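Local coordinates for protein SAM-dependent methyltransferase (Anabaena variabilis ATCC 29413, PDB 3GGD) that probably transfers methyl groups from S-adenosyl-L-methionine to an acceptor, and binds the demethylated product S-adenosyl-L-homocysteine in a Rossmann-like domain, at residues A[127-132]-A[158-163]; A[212-217]-A[239-244]. All coordinates share one frame; numbering follows the deposited sequence. Where two conformers were deposited one is given.

Interaction 1 (A[127-132]-A[158-163]). With SAH (S-adenosyl-L-homocysteine), chain E; EDO (1,2-ethanediol), chain L.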
loop_
_atom_site.group_PDB
_atom_site.type_symbol
_atom_site.label_atom_id
_atom_site.label_comp_id
_atom_site.label_asym_id
_atom_site.label_seq_id
_atom_site.Cartn_x
_atom_site.Cartn_y
_atom_site.Cartn_z
ATOM N N ASN A 127 12.665 -3.760 -8.113
ATOM C CA ASN A 127 12.514 -2.830 -6.995
ATOM C C ASN A 127 11.042 -2.740 -6.695
ATOM O O ASN A 127 10.227 -3.049 -7.565
ATOM C CB ASN A 127 13.048 -1.466 -7.347
ATOM C CG ASN A 127 14.534 -1.463 -7.524
ATOM O OD1 ASN A 127 15.246 -2.082 -6.735
ATOM N ND2 ASN A 127 15.018 -0.762 -8.579
ATOM N N ILE A 128 10.692 -2.366 -5.458
ATOM C CA ILE A 128 9.274 -2.250 -5.063
ATOM C C ILE A 128 8.959 -0.936 -4.376
ATOM O O ILE A 128 9.694 -0.486 -3.477
ATOM C CB ILE A 128 8.811 -3.398 -4.112
ATOM C CG1 ILE A 128 8.872 -4.753 -4.818
ATOM C CG2 ILE A 128 7.357 -3.161 -3.606
ATOM C CD1 ILE A 128 8.653 -5.968 -3.911
ATOM N N TYR A 129 7.875 -0.315 -4.840
ATOM C CA TYR A 129 7.224 0.788 -4.167
ATOM C C TYR A 129 5.899 0.248 -3.634
ATOM O O TYR A 129 5.092 -0.321 -4.399
ATOM C CB TYR A 129 6.926 1.934 -5.155
ATOM C CG TYR A 129 6.099 3.067 -4.578
ATOM C CD1 TYR A 129 6.681 4.057 -3.812
ATOM C CD2 TYR A 129 4.724 3.140 -4.792
ATOM C CE1 TYR A 129 5.912 5.124 -3.296
ATOM C CE2 TYR A 129 3.960 4.209 -4.320
ATOM C CZ TYR A 129 4.558 5.202 -3.559
ATOM O OH TYR A 129 3.818 6.261 -3.045
HETATM N N MSE A 130 5.683 0.393 -2.330
HETATM C CA MSE A 130 4.437 -0.037 -1.737
HETATM C C MSE A 130 3.889 1.010 -0.771
HETATM O O MSE A 130 4.491 1.321 0.269
HETATM C CB MSE A 130 4.612 -1.373 -1.015
HETATM C CG MSE A 130 3.295 -1.946 -0.513
HETATM SE SE MSE A 130 3.561 -3.787 0.252
HETATM C CE MSE A 130 4.420 -3.254 1.770
ATOM N N ARG A 131 2.718 1.531 -1.109
ATOM C CA ARG A 131 2.062 2.560 -0.306
ATOM C C ARG A 131 0.797 1.957 0.336
ATOM O O ARG A 131 -0.226 1.698 -0.329
ATOM C CB ARG A 131 1.723 3.765 -1.189
ATOM C CG ARG A 131 1.107 4.922 -0.398
ATOM C CD ARG A 131 0.897 6.166 -1.299
ATOM N NE ARG A 131 0.383 7.305 -0.536
ATOM C CZ ARG A 131 -0.900 7.610 -0.432
ATOM N NH1 ARG A 131 -1.804 6.870 -1.045
ATOM N NH2 ARG A 131 -1.274 8.678 0.266
ATOM N N THR A 132 0.892 1.756 1.637
ATOM C CA THR A 132 -0.139 1.161 2.456
ATOM C C THR A 132 -0.608 -0.183 1.935
ATOM O O THR A 132 -1.791 -0.413 1.713
ATOM C CB THR A 132 -1.280 2.135 2.766
ATOM O OG1 THR A 132 -1.756 2.785 1.569
ATOM C CG2 THR A 132 -0.779 3.207 3.810
ATOM N N ALA A 158 15.385 -3.338 -4.131
ATOM C CA ALA A 158 15.142 -2.611 -2.882
ATOM C C ALA A 158 13.656 -2.247 -2.855
ATOM O O ALA A 158 13.013 -2.111 -3.903
ATOM C CB ALA A 158 16.040 -1.332 -2.729
HETATM N N MSE A 159 13.119 -2.113 -1.641
HETATM C CA MSE A 159 11.721 -1.790 -1.434
HETATM C C MSE A 159 11.595 -0.574 -0.561
HETATM O O MSE A 159 12.175 -0.529 0.526
HETATM C CB MSE A 159 10.957 -2.930 -0.736
HETATM C CG MSE A 159 9.579 -2.518 -0.350
HETATM SE SE MSE A 159 8.373 -3.970 0.109
HETATM C CE MSE A 159 9.367 -4.800 1.570
ATOM N N TYR A 160 10.807 0.386 -1.036
ATOM C CA TYR A 160 10.344 1.458 -0.195
ATOM C C TYR A 160 8.896 1.129 0.160
ATOM O O TYR A 160 8.087 0.849 -0.729
ATOM C CB TYR A 160 10.329 2.804 -0.924
ATOM C CG TYR A 160 9.646 3.930 -0.110
ATOM C CD1 TYR A 160 10.349 4.667 0.835
ATOM C CD2 TYR A 160 8.302 4.252 -0.308
ATOM C CE1 TYR A 160 9.737 5.711 1.536
ATOM C CE2 TYR A 160 7.675 5.281 0.401
ATOM C CZ TYR A 160 8.406 6.000 1.320
ATOM O OH TYR A 160 7.792 7.033 1.963
ATOM N N LEU A 161 8.587 1.146 1.450
ATOM C CA LEU A 161 7.195 1.022 1.886
ATOM C C LEU A 161 6.851 2.112 2.914
ATOM O O LEU A 161 7.703 2.569 3.682
ATOM C CB LEU A 161 6.869 -0.351 2.458
ATOM C CG LEU A 161 7.404 -0.761 3.852
ATOM C CD1 LEU A 161 6.639 -2.077 4.319
ATOM C CD2 LEU A 161 8.892 -0.964 3.838
ATOM N N ILE A 162 5.597 2.562 2.845
ATOM C CA ILE A 162 5.046 3.532 3.792
ATOM C C ILE A 162 3.682 2.953 4.223
ATOM O O ILE A 162 2.868 2.525 3.402
ATOM C CB ILE A 162 4.993 4.966 3.209
ATOM C CG1 ILE A 162 4.473 5.934 4.290
ATOM C CG2 ILE A 162 4.169 5.008 1.843
ATOM C CD1 ILE A 162 4.446 7.445 3.902
ATOM N N GLU A 163 3.508 2.868 5.534
ATOM C CA GLU A 163 2.376 2.206 6.144
ATOM C C GLU A 163 1.831 3.082 7.268
ATOM O O GLU A 163 2.479 4.033 7.686
ATOM C CB GLU A 163 2.851 0.854 6.727
ATOM C CG GLU A 163 3.345 -0.125 5.671
ATOM C CD GLU A 163 2.260 -0.566 4.712
ATOM O OE1 GLU A 163 1.068 -0.556 5.129
ATOM O OE2 GLU A 163 2.592 -0.882 3.522
HETATM N N SAH E . -0.937 1.722 -3.046
HETATM C CA SAH E . -2.259 2.267 -3.451
HETATM C CB SAH E . -3.454 1.551 -2.785
HETATM C CG SAH E . -3.524 1.470 -1.250
HETATM S SD SAH E . -5.032 0.687 -0.650
HETATM C C SAH E . -2.357 3.761 -3.182
HETATM O O SAH E . -3.201 4.459 -3.800
HETATM O OXT SAH E . -1.631 4.293 -2.342
HETATM C "C5'" SAH E . -4.472 -0.976 -0.412
HETATM C "C4'" SAH E . -4.394 -1.781 -1.743
HETATM O "O4'" SAH E . -3.901 -3.116 -1.476
HETATM C "C3'" SAH E . -5.720 -2.003 -2.494
HETATM O "O3'" SAH E . -5.651 -1.600 -3.851
HETATM C "C2'" SAH E . -5.947 -3.508 -2.431
HETATM O "O2'" SAH E . -6.759 -4.071 -3.482
HETATM C "C1'" SAH E . -4.527 -4.038 -2.357
HETATM N N9 SAH E . -4.431 -5.407 -1.837
HETATM C C8 SAH E . -5.124 -5.885 -0.767
HETATM N N7 SAH E . -4.784 -7.164 -0.534
HETATM C C5 SAH E . -3.865 -7.505 -1.487
HETATM C C6 SAH E . -3.157 -8.734 -1.829
HETATM N N6 SAH E . -3.423 -9.811 -1.054
HETATM N N1 SAH E . -2.323 -8.761 -2.879
HETATM C C2 SAH E . -2.133 -7.637 -3.640
HETATM N N3 SAH E . -2.774 -6.498 -3.375
HETATM C C4 SAH E . -3.649 -6.381 -2.356
HETATM C C1 EDO L . 2.017 10.060 2.293
HETATM O O1 EDO L . 0.790 10.405 1.626
HETATM C C2 EDO L . 3.142 9.651 1.300
HETATM O O2 EDO L . 2.733 8.673 0.294
#
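Strands 127-131 and 158-163 run parallel, their axes 6° apart and 4.6 Å at closest approach; Ile128 and Met130 each give an N-H, to Ala158 O and Tyr160 O, and take one, from Tyr160 N and Ile162 N, and Thr132 N closes the ladder on Ile162 O. Tyr160 O accepts Met130 N at 2.9 Å, nearly along its C=O axis. The ladder begins with a side chain: Asn127 turns its amide so that OD1 receives Ala158 N in the carbonyl plane (2.9 Å, 164° at the hydrogen). On the face that carries both tyrosines, Tyr129 and Tyr160 project side by side with CG anti to the backbone N, and CD1 of Tyr129 lies 3.9 Å from CD2 of Tyr160. Both hydroxyls reach the carboxylate of Asp46. On the opposite face the selenomethionine Met130 bends at its last torsion (chi3 72°) and sets CE 3.6 Å from Leu161 CD1, while Ile128 lies alongside Met159. These strands and helix 142-153, whose leucines touch Ile128, form a beta-alpha-beta crossover of the Rossmann-like methyltransferase fold, and S-adenosyl-L-homocysteine sits at the C-terminal end of strand 127-131. There Arg131 grips the amino acid end of the ligand twice: its carbonyl O binds the ligand N at 2.8 Å, and its extended side chain brings NH1 to OXT at 2.9 Å. NE and NH2 hold the two oxygens of one ethanediol, and NH1 also meets Trp35 O. A leucine here would remove the guanidinium bond to the ligand carboxylate and would probably weaken its binding. Next to Thr132, Glu163 folds back at its second torsion, placing OE1 3.4 Å from Thr132 CA; its carboxylate accepts the backbone N-H groups of Gly133, Phe134 and His135.

Interaction 2 (A[212-217]-A[239-244]). With CO (cobalt (II) ion), chain C; EDO (1,2-ethanediol), chain O; EDO (1,2-ethanediol), chain R; SO4 (sulfate ion), chain I.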
loop_
_atom_site.group_PDB
_atom_site.type_symbol
_atom_site.label_atom_id
_atom_site.label_comp_id
_atom_site.label_asym_id
_atom_site.label_seq_id
_atom_site.Cartn_x
_atom_site.Cartn_y
_atom_site.Cartn_z
ATOM N N GLU A 212 18.362 -5.691 5.415
ATOM C CA GLU A 212 18.992 -4.503 5.974
ATOM C C GLU A 212 18.001 -3.355 5.796
ATOM O O GLU A 212 17.326 -3.297 4.773
ATOM C CB GLU A 212 20.263 -4.193 5.167
ATOM C CG GLU A 212 21.170 -3.149 5.772
ATOM C CD GLU A 212 22.356 -2.787 4.884
ATOM O OE1 GLU A 212 22.560 -3.429 3.825
ATOM O OE2 GLU A 212 23.071 -1.836 5.241
ATOM N N ILE A 213 17.895 -2.463 6.780
ATOM C CA ILE A 213 17.116 -1.249 6.636
ATOM C C ILE A 213 18.111 -0.182 6.173
ATOM O O ILE A 213 19.033 0.139 6.885
ATOM C CB ILE A 213 16.460 -0.818 7.962
ATOM C CG1 ILE A 213 15.520 -1.927 8.461
ATOM C CG2 ILE A 213 15.789 0.621 7.813
ATOM C CD1 ILE A 213 14.927 -1.715 9.861
ATOM N N LEU A 214 17.944 0.328 4.959
ATOM C CA LEU A 214 18.866 1.353 4.440
ATOM C C LEU A 214 18.526 2.725 4.987
ATOM O O LEU A 214 19.404 3.561 5.158
ATOM C CB LEU A 214 18.817 1.389 2.905
ATOM C CG LEU A 214 19.146 0.049 2.210
ATOM C CD1 LEU A 214 19.240 0.287 0.711
ATOM C CD2 LEU A 214 20.437 -0.595 2.795
ATOM N N SER A 215 17.247 2.948 5.282
ATOM C CA SER A 215 16.787 4.229 5.721
ATOM C C SER A 215 15.385 4.028 6.271
ATOM O O SER A 215 14.639 3.169 5.777
ATOM C CB SER A 215 16.712 5.110 4.456
ATOM O OG SER A 215 16.210 6.372 4.740
ATOM N N GLN A 216 14.983 4.821 7.250
ATOM C CA GLN A 216 13.609 4.729 7.758
ATOM C C GLN A 216 13.175 6.013 8.381
ATOM O O GLN A 216 14.001 6.850 8.704
ATOM C CB GLN A 216 13.466 3.621 8.809
ATOM C CG GLN A 216 14.235 3.823 10.096
ATOM C CD GLN A 216 13.922 2.694 11.101
ATOM O OE1 GLN A 216 12.792 2.594 11.599
ATOM N NE2 GLN A 216 14.899 1.839 11.370
ATOM N N GLY A 217 11.872 6.152 8.595
ATOM C CA GLY A 217 11.369 7.315 9.340
ATOM C C GLY A 217 9.897 7.114 9.660
ATOM O O GLY A 217 9.370 6.002 9.569
ATOM N N TRP A 239 7.779 4.512 7.587
ATOM C CA TRP A 239 8.352 4.168 6.281
ATOM C C TRP A 239 9.779 3.676 6.416
ATOM O O TRP A 239 10.494 4.004 7.393
ATOM C CB TRP A 239 8.290 5.360 5.276
ATOM C CG TRP A 239 9.107 6.527 5.648
ATOM C CD1 TRP A 239 8.673 7.626 6.332
ATOM C CD2 TRP A 239 10.501 6.758 5.372
ATOM N NE1 TRP A 239 9.693 8.512 6.500
ATOM C CE2 TRP A 239 10.824 8.020 5.915
ATOM C CE3 TRP A 239 11.493 6.034 4.710
ATOM C CZ2 TRP A 239 12.110 8.568 5.846
ATOM C CZ3 TRP A 239 12.765 6.579 4.637
ATOM C CH2 TRP A 239 13.059 7.840 5.191
ATOM N N ALA A 240 10.172 2.861 5.435
ATOM C CA ALA A 240 11.515 2.303 5.388
ATOM C C ALA A 240 11.924 1.952 3.958
ATOM O O ALA A 240 11.079 1.692 3.085
ATOM C CB ALA A 240 11.639 1.034 6.324
ATOM N N VAL A 241 13.235 1.987 3.727
ATOM C CA VAL A 241 13.804 1.372 2.531
ATOM C C VAL A 241 14.625 0.164 3.021
ATOM O O VAL A 241 15.515 0.317 3.876
ATOM C CB VAL A 241 14.721 2.339 1.721
ATOM C CG1 VAL A 241 15.270 1.612 0.524
ATOM C CG2 VAL A 241 13.952 3.620 1.290
ATOM N N ILE A 242 14.312 -1.022 2.478
ATOM C CA ILE A 242 15.003 -2.258 2.861
ATOM C C ILE A 242 15.560 -2.983 1.631
ATOM O O ILE A 242 15.045 -2.834 0.509
ATOM C CB ILE A 242 14.099 -3.185 3.743
ATOM C CG1 ILE A 242 12.979 -3.861 2.910
ATOM C CG2 ILE A 242 13.483 -2.374 4.917
ATOM C CD1 ILE A 242 12.164 -4.931 3.703
ATOM N N LYS A 243 16.632 -3.740 1.846
ATOM C CA LYS A 243 17.276 -4.516 0.797
ATOM C C LYS A 243 17.876 -5.779 1.459
ATOM O O LYS A 243 18.350 -5.715 2.595
ATOM C CB LYS A 243 18.340 -3.661 0.147
ATOM C CG LYS A 243 19.036 -4.269 -1.082
ATOM C CD LYS A 243 19.873 -3.204 -1.772
ATOM C CE LYS A 243 20.546 -3.708 -3.048
ATOM N NZ LYS A 243 21.631 -4.664 -2.626
ATOM N N HIS A 244 17.814 -6.925 0.779
ATOM C CA HIS A 244 18.356 -8.154 1.361
ATOM C C HIS A 244 19.810 -7.920 1.817
ATOM O O HIS A 244 20.640 -7.284 1.117
ATOM C CB HIS A 244 18.200 -9.377 0.410
ATOM C CG HIS A 244 18.376 -10.710 1.086
ATOM N ND1 HIS A 244 19.597 -11.133 1.549
ATOM C CD2 HIS A 244 17.499 -11.708 1.377
ATOM C CE1 HIS A 244 19.471 -12.325 2.119
ATOM N NE2 HIS A 244 18.215 -12.712 2.016
HETATM CO CO CO C . 16.906 -14.156 2.652
HETATM C C1 EDO O . 18.492 -3.157 9.755
HETATM O O1 EDO O . 19.724 -3.122 9.074
HETATM C C2 EDO O . 18.658 -3.642 11.180
HETATM O O2 EDO O . 17.354 -3.955 11.646
HETATM C C1 EDO R . 11.131 11.120 9.451
HETATM O O1 EDO R . 10.856 10.816 10.809
HETATM C C2 EDO R . 9.773 11.245 8.778
HETATM O O2 EDO R . 9.958 11.427 7.389
HETATM S S SO4 I . 23.181 -5.879 -5.440
HETATM O O1 SO4 I . 23.956 -5.972 -6.676
HETATM O O2 SO4 I . 22.144 -4.860 -5.604
HETATM O O3 SO4 I . 24.042 -5.527 -4.308
HETATM O O4 SO4 I . 22.568 -7.181 -5.210
HETATM O O HOH W 1 21.821 -4.563 1.641
#
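A classic beta bulge interrupts the pairing of strands 212-217 and 239-244, the antiparallel pair at one edge of the seven-stranded methyltransferase sheet. Leu214 and Ser215 both face Val241, whose carbonyl O takes Leu214 N at 2.7 Å and, weakly, Ser215 N at 3.4 Å. The backbone of Leu214 kinks (psi -30°) to bring the two N-H groups to one acceptor, and Val241 N is answered by Ser215 O. On either side of the bulge the pairing is regular: Glu212 and Lys243 exchange two bonds, as do Gly217 and Trp239, although both donors in the latter pair stand above the carbonyl planes. Ile213 N points outward from the edge strand and is satisfied by an ethanediol, O1 lying 3.0 Å away. The Glu212 side chain is extended and stands off the strand, its OE1 not in contact with Lys243 NZ; a water bridges this OE1 and His244 O, giving a hydrogen to each. Lys243 bends only at chi4, and its NZ makes two weak bonds to a sulfate. Apolar contact is light, with Ile213 and Ile242 crossing obliquely and Leu214 CD1 4.2 Å from Val241 CG1. Trp239 makes the most extensive contact of the pair. Its chi1 of 65° lays the indole across the neighbouring strand, so that Gly217 N sits 3.4 Å above the ring plane and Gly217 CA makes a CH-pi contact with the five-membered ring; the Gly217 backbone thus lies directly against the indole. Arg49 adds a cation-pi contact to this indole, and NE1 donates in the ring plane to a second ethanediol. At the far end of the strand His244 leads away from the pair, and its NE2 binds the cobalt ion at 2.0 Å, with Asp210 OD2 as another ligand.

Interaction 1 and interaction 2 are successive parts of one sheet, their centres about 10 Å apart, joined where strand 158-164 meets strand 237-244: Met159 O probably bonds Ile242 N, and Leu161 N probably bonds Ala240 O. Trp239 also packs against Tyr160, so the aromatic side chains of the two contacts meet. Interaction 1 is wholly buried, parallel and in regular register, and its polar side chains find partners in the bound ligands, in backbone groups and in Asp46. Interaction 2, partly exposed, is antiparallel and bulged, includes one of the sheet's two outermost strands, and draws on water, ethanediol, sulfate and cobalt for several polar partners.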